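Putative sugar binding protein (Geobacillus stearothermophilus, PDB 6GT9) binds galactose in the cleft between two domains and probably serves as the extracellular sugar-binding component of a three-component system that senses sugars for galactan utilization. Local coordinates at residues V34-L40 with Y65-A71; V102-N106 with A122-R127. All coordinates share one frame; numbering follows the deposited sequence.

Contact 1 (V34-L40 with Y65-A71); sequences VLVPEEL and YIGPRQA. With GAL (beta-D-galactopyranose), chain E.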
loop_
_atom_site.group_PDB
_atom_site.type_symbol
_atom_site.label_atom_id
_atom_site.label_comp_id
_atom_site.label_asym_id
_atom_site.label_seq_id
_atom_site.Cartn_x
_atom_site.Cartn_y
_atom_site.Cartn_z
ATOM N N VAL A 34 -3.043 2.048 -19.136
ATOM C CA VAL A 34 -3.371 3.027 -18.107
ATOM C C VAL A 34 -2.997 2.443 -16.752
ATOM O O VAL A 34 -3.322 1.288 -16.457
ATOM C CB VAL A 34 -4.857 3.419 -18.140
ATOM C CG1 VAL A 34 -5.160 4.417 -17.002
ATOM C CG2 VAL A 34 -5.223 4.030 -19.514
ATOM N N LEU A 35 -2.314 3.235 -15.934
ATOM C CA LEU A 35 -2.032 2.886 -14.544
ATOM C C LEU A 35 -2.830 3.847 -13.678
ATOM O O LEU A 35 -2.684 5.065 -13.813
ATOM C CB LEU A 35 -0.539 2.981 -14.230
ATOM C CG LEU A 35 -0.139 2.875 -12.751
ATOM C CD1 LEU A 35 -0.486 1.509 -12.161
ATOM C CD2 LEU A 35 1.345 3.183 -12.579
ATOM N N VAL A 36 -3.687 3.303 -12.822
ATOM C CA VAL A 36 -4.535 4.103 -11.945
ATOM C C VAL A 36 -3.996 3.967 -10.522
ATOM O O VAL A 36 -4.047 2.867 -9.951
ATOM C CB VAL A 36 -6.001 3.660 -12.021
ATOM C CG1 VAL A 36 -6.847 4.513 -11.088
ATOM C CG2 VAL A 36 -6.503 3.738 -13.459
ATOM N N PRO A 37 -3.451 5.023 -9.927
ATOM C CA PRO A 37 -3.002 4.950 -8.535
ATOM C C PRO A 37 -4.154 5.220 -7.574
ATOM O O PRO A 37 -5.219 5.701 -7.953
ATOM C CB PRO A 37 -1.964 6.066 -8.455
ATOM C CG PRO A 37 -2.581 7.134 -9.332
ATOM C CD PRO A 37 -3.182 6.355 -10.510
ATOM N N GLU A 38 -3.917 4.896 -6.300
ATOM C CA GLU A 38 -4.897 5.213 -5.271
ATOM C C GLU A 38 -5.103 6.722 -5.173
ATOM O O GLU A 38 -6.223 7.188 -4.958
ATOM C CB GLU A 38 -4.439 4.641 -3.923
ATOM C CG GLU A 38 -5.424 4.766 -2.771
ATOM C CD GLU A 38 -4.968 3.942 -1.558
ATOM O OE1 GLU A 38 -3.901 3.299 -1.661
ATOM O OE2 GLU A 38 -5.663 3.935 -0.516
ATOM N N GLU A 39 -4.032 7.492 -5.359
ATOM C CA GLU A 39 -4.052 8.945 -5.247
ATOM C C GLU A 39 -2.886 9.478 -6.060
ATOM O O GLU A 39 -1.750 9.011 -5.897
ATOM C CB GLU A 39 -3.951 9.393 -3.784
ATOM C CG GLU A 39 -4.232 10.893 -3.560
ATOM C CD GLU A 39 -4.236 11.259 -2.082
ATOM O OE1 GLU A 39 -3.195 11.733 -1.571
ATOM O OE2 GLU A 39 -5.270 11.019 -1.420
ATOM N N LEU A 40 -3.177 10.448 -6.934
ATOM C CA LEU A 40 -2.264 10.822 -8.011
ATOM C C LEU A 40 -0.885 11.210 -7.484
ATOM O O LEU A 40 0.133 10.655 -7.909
ATOM C CB LEU A 40 -2.865 11.973 -8.825
ATOM C CG LEU A 40 -2.293 12.225 -10.220
ATOM C CD1 LEU A 40 -2.777 11.175 -11.183
ATOM C CD2 LEU A 40 -2.666 13.626 -10.727
ATOM N N TYR A 65 -0.711 7.721 -16.727
ATOM C CA TYR A 65 -0.894 7.699 -15.272
ATOM C C TYR A 65 -2.086 8.583 -14.937
ATOM O O TYR A 65 -2.011 9.812 -15.078
ATOM C CB TYR A 65 0.370 8.195 -14.574
ATOM C CG TYR A 65 0.383 8.167 -13.051
ATOM C CD1 TYR A 65 0.532 6.973 -12.356
ATOM C CD2 TYR A 65 0.317 9.349 -12.314
ATOM C CE1 TYR A 65 0.581 6.952 -10.954
ATOM C CE2 TYR A 65 0.368 9.342 -10.929
ATOM C CZ TYR A 65 0.499 8.137 -10.251
ATOM O OH TYR A 65 0.557 8.118 -8.868
ATOM N N ILE A 66 -3.201 7.965 -14.530
ATOM C CA ILE A 66 -4.468 8.679 -14.376
ATOM C C ILE A 66 -5.133 8.199 -13.098
ATOM O O ILE A 66 -5.432 7.009 -12.966
ATOM C CB ILE A 66 -5.424 8.460 -15.561
ATOM C CG1 ILE A 66 -4.728 8.730 -16.896
ATOM C CG2 ILE A 66 -6.644 9.341 -15.413
ATOM C CD1 ILE A 66 -5.522 8.273 -18.087
ATOM N N GLY A 67 -5.400 9.121 -12.176
ATOM C CA GLY A 67 -5.928 8.760 -10.884
ATOM C C GLY A 67 -6.573 9.917 -10.146
ATOM O O GLY A 67 -6.457 11.087 -10.535
ATOM N N PRO A 68 -7.281 9.598 -9.065
ATOM C CA PRO A 68 -7.946 10.648 -8.276
ATOM C C PRO A 68 -6.943 11.605 -7.650
ATOM O O PRO A 68 -5.890 11.201 -7.150
ATOM C CB PRO A 68 -8.706 9.862 -7.200
ATOM C CG PRO A 68 -8.717 8.404 -7.678
ATOM C CD PRO A 68 -7.505 8.242 -8.529
ATOM N N ARG A 69 -7.284 12.893 -7.649
ATOM C CA ARG A 69 -6.439 13.828 -6.916
ATOM C C ARG A 69 -6.505 13.552 -5.424
ATOM O O ARG A 69 -5.517 13.749 -4.710
ATOM C CB ARG A 69 -6.843 15.274 -7.205
ATOM C CG ARG A 69 -5.803 16.294 -6.744
ATOM C CD ARG A 69 -6.358 17.681 -6.881
ATOM N NE ARG A 69 -7.198 17.701 -8.062
ATOM C CZ ARG A 69 -8.311 18.404 -8.177
ATOM N NH1 ARG A 69 -8.724 19.168 -7.168
ATOM N NH2 ARG A 69 -9.010 18.329 -9.305
ATOM N N GLN A 70 -7.652 13.072 -4.953
ATOM C CA GLN A 70 -7.874 12.712 -3.560
ATOM C C GLN A 70 -8.469 11.310 -3.545
ATOM O O GLN A 70 -9.478 11.063 -4.215
ATOM C CB GLN A 70 -8.812 13.731 -2.899
ATOM C CG GLN A 70 -8.733 13.781 -1.403
ATOM C CD GLN A 70 -9.361 15.044 -0.843
ATOM O OE1 GLN A 70 -8.682 15.864 -0.221
ATOM N NE2 GLN A 70 -10.659 15.209 -1.067
ATOM N N ALA A 71 -7.838 10.388 -2.810
ATOM C CA ALA A 71 -8.273 8.991 -2.824
ATOM C C ALA A 71 -9.762 8.895 -2.526
ATOM O O ALA A 71 -10.259 9.511 -1.586
ATOM C CB ALA A 71 -7.476 8.161 -1.811
HETATM C C1 GAL E . 1.272 2.054 0.844
HETATM C C2 GAL E . 0.242 1.320 0.010
HETATM C C3 GAL E . -0.275 2.194 -1.147
HETATM C C4 GAL E . -0.825 3.503 -0.607
HETATM C C5 GAL E . 0.195 4.178 0.295
HETATM C C6 GAL E . -0.374 5.405 1.011
HETATM O O1 GAL E . 1.699 1.229 1.910
HETATM O O2 GAL E . 0.798 0.125 -0.556
HETATM O O3 GAL E . -1.344 1.557 -1.778
HETATM O O4 GAL E . -2.031 3.270 0.128
HETATM O O5 GAL E . 0.707 3.278 1.359
HETATM O O6 GAL E . 0.662 6.211 1.529
#

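Contact 2 (V102-N106 with A122-R127); sequences VPVIN and APTSRR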
loop_
_atom_site.group_PDB
_atom_site.type_symbol
_atom_site.label_atom_id
_atom_site.label_comp_id
_atom_site.label_asym_id
_atom_site.label_seq_id
_atom_site.Cartn_x
_atom_site.Cartn_y
_atom_site.Cartn_z
ATOM N N VAL A 102 -14.636 -5.644 -7.870
ATOM C CA VAL A 102 -14.772 -6.918 -8.587
ATOM C C VAL A 102 -15.745 -6.806 -9.766
ATOM O O VAL A 102 -15.354 -7.133 -10.893
ATOM C CB VAL A 102 -15.134 -8.050 -7.623
ATOM C CG1 VAL A 102 -15.573 -9.277 -8.414
ATOM C CG2 VAL A 102 -13.959 -8.399 -6.713
ATOM N N PRO A 103 -16.993 -6.363 -9.578
ATOM C CA PRO A 103 -17.874 -6.223 -10.750
ATOM C C PRO A 103 -17.335 -5.293 -11.827
ATOM O O PRO A 103 -17.570 -5.550 -13.014
ATOM C CB PRO A 103 -19.185 -5.696 -10.146
ATOM C CG PRO A 103 -18.822 -5.186 -8.794
ATOM C CD PRO A 103 -17.711 -6.059 -8.329
ATOM N N VAL A 104 -16.616 -4.228 -11.465
ATOM C CA VAL A 104 -16.105 -3.310 -12.482
ATOM C C VAL A 104 -14.917 -3.923 -13.216
ATOM O O VAL A 104 -14.795 -3.791 -14.439
ATOM C CB VAL A 104 -15.742 -1.953 -11.856
ATOM C CG1 VAL A 104 -15.120 -1.030 -12.900
ATOM C CG2 VAL A 104 -16.972 -1.305 -11.250
ATOM N N ILE A 105 -14.007 -4.577 -12.488
ATOM C CA ILE A 105 -12.936 -5.306 -13.165
ATOM C C ILE A 105 -13.525 -6.339 -14.116
ATOM O O ILE A 105 -13.083 -6.468 -15.262
ATOM C CB ILE A 105 -11.978 -5.948 -12.143
ATOM C CG1 ILE A 105 -11.117 -4.868 -11.478
ATOM C CG2 ILE A 105 -11.102 -6.964 -12.834
ATOM C CD1 ILE A 105 -10.415 -5.320 -10.178
ATOM N N ASN A 106 -14.565 -7.052 -13.673
ATOM C CA ASN A 106 -15.176 -8.083 -14.509
ATOM C C ASN A 106 -15.827 -7.491 -15.757
ATOM O O ASN A 106 -15.693 -8.044 -16.855
ATOM C CB ASN A 106 -16.196 -8.875 -13.693
ATOM C CG ASN A 106 -15.539 -9.869 -12.759
ATOM O OD1 ASN A 106 -14.317 -9.942 -12.679
ATOM N ND2 ASN A 106 -16.347 -10.635 -12.041
ATOM N N ALA A 122 -7.548 -8.093 -6.212
ATOM C CA ALA A 122 -8.952 -8.513 -6.181
ATOM C C ALA A 122 -9.036 -9.971 -6.629
ATOM O O ALA A 122 -9.494 -10.270 -7.744
ATOM C CB ALA A 122 -9.832 -7.619 -7.055
ATOM N N PRO A 123 -8.633 -10.912 -5.766
ATOM C CA PRO A 123 -8.377 -12.288 -6.238
ATOM C C PRO A 123 -9.617 -13.059 -6.657
ATOM O O PRO A 123 -9.480 -14.096 -7.325
ATOM C CB PRO A 123 -7.690 -12.955 -5.036
ATOM C CG PRO A 123 -8.173 -12.183 -3.859
ATOM C CD PRO A 123 -8.380 -10.763 -4.323
ATOM N N THR A 124 -10.815 -12.612 -6.302
ATOM C CA THR A 124 -12.011 -13.261 -6.825
ATOM C C THR A 124 -12.458 -12.687 -8.168
ATOM O O THR A 124 -13.420 -13.196 -8.754
ATOM C CB THR A 124 -13.162 -13.164 -5.816
ATOM O OG1 THR A 124 -13.605 -11.809 -5.727
ATOM C CG2 THR A 124 -12.705 -13.633 -4.431
ATOM N N SER A 125 -11.802 -11.642 -8.673
ATOM C CA SER A 125 -12.205 -11.069 -9.950
ATOM C C SER A 125 -11.539 -11.822 -11.101
ATOM O O SER A 125 -10.754 -12.751 -10.911
ATOM C CB SER A 125 -11.865 -9.582 -10.009
ATOM O OG SER A 125 -10.475 -9.408 -10.155
ATOM N N ARG A 126 -11.860 -11.414 -12.327
ATOM C CA ARG A 126 -11.265 -12.018 -13.510
ATOM C C ARG A 126 -10.061 -11.230 -14.018
ATOM O O ARG A 126 -9.657 -11.405 -15.169
ATOM C CB ARG A 126 -12.327 -12.183 -14.603
ATOM C CG ARG A 126 -13.404 -13.207 -14.216
ATOM C CD ARG A 126 -14.160 -13.746 -15.405
ATOM N NE ARG A 126 -15.018 -12.733 -16.009
ATOM C CZ ARG A 126 -16.280 -12.519 -15.654
ATOM N NH1 ARG A 126 -16.990 -11.571 -16.253
ATOM N NH2 ARG A 126 -16.831 -13.250 -14.697
ATOM N N ARG A 127 -9.488 -10.353 -13.190
ATOM C CA ARG A 127 -8.170 -9.809 -13.494
ATOM C C ARG A 127 -7.230 -10.947 -13.889
ATOM O O ARG A 127 -7.306 -12.050 -13.339
ATOM C CB ARG A 127 -7.619 -9.035 -12.286
ATOM C CG ARG A 127 -7.461 -9.869 -11.023
ATOM C CD ARG A 127 -6.016 -10.261 -10.804
ATOM N NE ARG A 127 -5.807 -11.067 -9.587
ATOM C CZ ARG A 127 -5.946 -12.392 -9.534
ATOM N NH1 ARG A 127 -6.313 -13.069 -10.613
ATOM N NH2 ARG A 127 -5.723 -13.046 -8.399
HETATM O O HOH W 1 -15.647 -12.465 -10.156
#

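Contact 1 (V34-L40 with Y65-A71)
The Tyr65 ring carries Pro37 on one face and has Leu35 and Leu40 at its edge. Pro37 CD lies over the face, offset toward the rim, in a CH-pi contact 4.2 Å from the ring centroid, and Pro37 CG comes to 3.4 Å from Tyr65 CZ. In the ring plane, Leu35 CD2 meets Tyr65 CD1, and on the other flank Leu40 O accepts a hydrogen bond from Tyr65 OH at 2.7 Å. Tyr65 reaches along the loop 37-40, which bends round its hydroxyl end, because chi1 (-177°) sets CG opposite the main-chain nitrogen. Leu40 CD1 touches Tyr65 CE2 at 3.6 Å. Parallel pairing of strands 32-36 and 62-65 supplies the bond Ile66 N to Leu35 O (3.0 Å, 168°). Past the strands the loops stay joined: Leu40 N bonds Pro68 O at 2.8 Å, and Glu39, extended beyond CG, uses the anti lone pair of OE2 to take the N-H of Ala71 at 3.0 Å. Just before them in the chain, Glu38 sends its extended side chain to the sugar, its OE1 accepting from galactose O4 at 2.6 Å while Gln94 NE2 donates to the same oxygen. The bonds of Leu35, Glu39 and Leu40 probably steady the loop that presents this carboxylate, and the donors on OE1 probably stabilise its negative charge.

Contact 2 (V102-N106 with A122-R127)
Helix 98-110, in the domain built on the sheet with strands 32-36 and 115-118, packs here against the connection from strand 115-118 to strand 129-132, which contains a type I beta turn, Ala122 to Ser125. Val102, Ile105 and Asn106, one turn of the helix, face this loop. Ile105 CD1 meets Ala122 CB at 3.9 Å and its CG2 lies 3.7 Å from Ser125 OG, while Val102 CG2 touches Thr124 OG1 at 3.6 Å. Ser125 OG, placed between its own backbone N and carbonyl carbon (chi1 73°), curls back to donate to Ala122 O at 2.7 Å, in the carbonyl plane. Since Ser125 N also donates to that oxygen, two bonds grip it and brace the turn. The polar end of the contact is Asn106. Its OD1 accepts from Arg126 N at 2.9 Å (154°), and its ND2 donates to a water that in turn donates to Thr124 O, so both ends of the amide hold the loop backbone. Over the amide lies the Arg126 guanidinium, stacked with the planes 18° apart and Asn106 CG 4.0 Å above its centre; the arginine chain folds back at chi3 to get there, and Asp110 holds NH1 by a salt bridge. This is a helix flank packed against the loop linking two neighbouring parallel strands, as in the Rossmann-like alpha/beta domain of periplasmic binding proteins.

Both contacts belong to the domain built on the parallel sheet 62-65, 32-36, 90-93, 115-118, 129-132, 292-294, but they share no helix or strand. Both are partly buried. Contact 1 joins two neighbouring strands at the sheet edge and follows their loops to the ligand cleft. Contact 2 is peripheral, with Thr124 and Arg126 exposed: its centre is about 19 Å from the chain centre, that of contact 1 about 13 Å, and the Ala122 side chain is about 14 Å from galactose (nearest atoms). Contact 1, which buries more surface, combines an aromatic ring, prolines, backbone bonds and two carboxylates, one of them on the sugar; contact 2 sets a smaller apolar patch beside a water-bridged amide and a stacked arginine.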